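Long-range contact in pyruvate formate-lyase 2 (Archaeoglobus fulgidus, PDB 2F3O), which is a glycyl radical enzyme of the pyruvate formate-lyase and glycerol dehydratase family, of unknown function but possibly a lyase: residues L351-L356 / G376-F381. Sequence-based numbering, arbitrary orientation.
Sequences LTYLML and GSPESF
Y353 and F381 form a T-shaped pair between two helices. The edge of the F381 ring is turned to the face of Y353, with the ring centres 5.3 Å apart and the planes at 86°. The CD1 corner of F381 makes the approach and comes to 3.6 Å from CE2 of Y353. In F381, CG is anti to the backbone N (chi1 -175°), which carries CG closer than CB to the backbone of helix 350-362; CD1, CE1 and CZ make the ring's contacts there.

The far end of the F381 ring reaches T352 and L356. CG2 of T352 is 3.8 Å from CZ of F381, and the two side chains cross at about a right angle. CD1 of L356 lies 3.8 Å from CE1 of F381. OG1 of T352 is hydrogen-bonded to D279, and its methyl CG2 is the branch that meets the ring.

The Y353 phenol extends to the start of helix 379-390. P378, the N-cap residue, has CB 3.8 Å from OH of Y353. S380 OG donates a weak hydrogen bond of 3.4 Å to the same OH, which also lies 3.5 Å from CB of F381.

Helix 350-362 connects strands 334-338 and 368-373, and helix 379-390 connects strands 368-373 and 396-400. The three strands are parallel neighbours, so the contact joins two successive beta-alpha-beta crossovers. S380 is exposed and F381 is buried, so the polar link sits at the outer margin of an apolar contact. Aromatic and methyl packing probably provides most of the cohesion, while the long hydroxyl bond adds little.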
loop_
_atom_site.group_PDB
_atom_site.type_symbol
_atom_site.label_atom_id
_atom_site.label_comp_id
_atom_site.label_asym_id
_atom_site.label_seq_id
_atom_site.Cartn_x
_atom_site.Cartn_y
_atom_site.Cartn_z
ATOM N N LEU A 351 -28.127 -34.576 9.882
ATOM C CA LEU A 351 -28.768 -33.782 8.865
ATOM C C LEU A 351 -28.176 -34.092 7.501
ATOM O O LEU A 351 -28.820 -33.859 6.481
ATOM C CB LEU A 351 -28.624 -32.313 9.213
ATOM C CG LEU A 351 -29.602 -31.319 8.619
ATOM C CD1 LEU A 351 -31.044 -31.779 8.754
ATOM C CD2 LEU A 351 -29.384 -30.035 9.339
ATOM N N THR A 352 -26.953 -34.620 7.488
ATOM C CA THR A 352 -26.319 -35.050 6.243
ATOM C C THR A 352 -27.124 -36.191 5.649
ATOM O O THR A 352 -27.479 -36.157 4.467
ATOM C CB THR A 352 -24.881 -35.546 6.459
ATOM O OG1 THR A 352 -24.144 -34.579 7.206
ATOM C CG2 THR A 352 -24.202 -35.802 5.147
ATOM N N TYR A 353 -27.434 -37.177 6.495
ATOM C CA TYR A 353 -28.202 -38.361 6.102
ATOM C C TYR A 353 -29.587 -37.993 5.588
ATOM O O TYR A 353 -30.038 -38.504 4.559
ATOM C CB TYR A 353 -28.349 -39.306 7.290
ATOM C CG TYR A 353 -27.097 -40.063 7.648
ATOM C CD1 TYR A 353 -26.285 -39.644 8.694
ATOM C CD2 TYR A 353 -26.736 -41.212 6.953
ATOM C CE1 TYR A 353 -25.134 -40.346 9.036
ATOM C CE2 TYR A 353 -25.587 -41.920 7.280
ATOM C CZ TYR A 353 -24.786 -41.484 8.320
ATOM O OH TYR A 353 -23.638 -42.190 8.647
ATOM N N LEU A 354 -30.244 -37.101 6.327
ATOM C CA LEU A 354 -31.551 -36.574 5.969
ATOM C C LEU A 354 -31.544 -36.014 4.573
ATOM O O LEU A 354 -32.406 -36.330 3.774
ATOM C CB LEU A 354 -31.963 -35.458 6.920
ATOM C CG LEU A 354 -33.011 -35.829 7.949
ATOM C CD1 LEU A 354 -33.717 -34.557 8.393
ATOM C CD2 LEU A 354 -33.992 -36.834 7.351
ATOM N N MET A 355 -30.539 -35.205 4.281
ATOM C CA MET A 355 -30.457 -34.560 2.998
ATOM C C MET A 355 -30.246 -35.528 1.844
ATOM O O MET A 355 -30.708 -35.275 0.741
ATOM C CB MET A 355 -29.418 -33.455 3.038
ATOM C CG MET A 355 -29.963 -32.241 3.723
ATOM S SD MET A 355 -28.670 -31.150 4.256
ATOM C CE MET A 355 -29.594 -29.871 5.087
ATOM N N LEU A 356 -29.586 -36.649 2.121
ATOM C CA LEU A 356 -29.385 -37.700 1.137
ATOM C C LEU A 356 -30.724 -38.367 0.845
ATOM O O LEU A 356 -31.041 -38.656 -0.314
ATOM C CB LEU A 356 -28.401 -38.739 1.678
ATOM C CG LEU A 356 -27.389 -39.494 0.811
ATOM C CD1 LEU A 356 -27.098 -40.817 1.487
ATOM C CD2 LEU A 356 -27.809 -39.731 -0.640
ATOM N N GLY A 376 -12.256 -40.688 6.096
ATOM C CA GLY A 376 -12.791 -40.844 7.426
ATOM C C GLY A 376 -14.302 -40.776 7.472
ATOM O O GLY A 376 -14.882 -40.624 8.559
ATOM N N SER A 377 -14.946 -40.873 6.307
ATOM C CA SER A 377 -16.415 -40.850 6.232
ATOM C C SER A 377 -16.990 -42.127 6.867
ATOM O O SER A 377 -16.379 -43.184 6.732
ATOM C CB SER A 377 -16.864 -40.732 4.777
ATOM O OG SER A 377 -16.367 -39.554 4.175
ATOM N N PRO A 378 -18.143 -42.038 7.572
ATOM C CA PRO A 378 -18.662 -43.250 8.220
ATOM C C PRO A 378 -19.084 -44.280 7.193
ATOM O O PRO A 378 -19.603 -43.925 6.127
ATOM C CB PRO A 378 -19.889 -42.754 9.002
ATOM C CG PRO A 378 -19.741 -41.286 9.078
ATOM C CD PRO A 378 -19.032 -40.888 7.808
ATOM N N GLU A 379 -18.827 -45.544 7.518
ATOM C CA GLU A 379 -19.046 -46.670 6.615
ATOM C C GLU A 379 -20.516 -46.762 6.216
ATOM O O GLU A 379 -20.825 -46.999 5.041
ATOM C CB GLU A 379 -18.551 -47.968 7.267
ATOM C CG GLU A 379 -18.831 -49.258 6.492
ATOM C CD GLU A 379 -18.325 -49.221 5.053
ATOM O OE1 GLU A 379 -17.132 -48.875 4.835
ATOM O OE2 GLU A 379 -19.129 -49.545 4.144
ATOM N N SER A 380 -21.409 -46.520 7.181
ATOM C CA SER A 380 -22.848 -46.500 6.922
ATOM C C SER A 380 -23.213 -45.481 5.865
ATOM O O SER A 380 -24.004 -45.767 4.967
ATOM C CB SER A 380 -23.623 -46.212 8.197
ATOM O OG SER A 380 -22.823 -45.461 9.084
ATOM N N PHE A 381 -22.600 -44.307 5.951
ATOM C CA PHE A 381 -22.889 -43.249 5.010
ATOM C C PHE A 381 -22.481 -43.616 3.581
ATOM O O PHE A 381 -23.213 -43.327 2.631
ATOM C CB PHE A 381 -22.269 -41.918 5.453
ATOM C CG PHE A 381 -22.645 -40.769 4.568
ATOM C CD1 PHE A 381 -23.978 -40.395 4.432
ATOM C CD2 PHE A 381 -21.686 -40.087 3.845
ATOM C CE1 PHE A 381 -24.342 -39.357 3.597
ATOM C CE2 PHE A 381 -22.039 -39.046 3.018
ATOM C CZ PHE A 381 -23.365 -38.679 2.886
#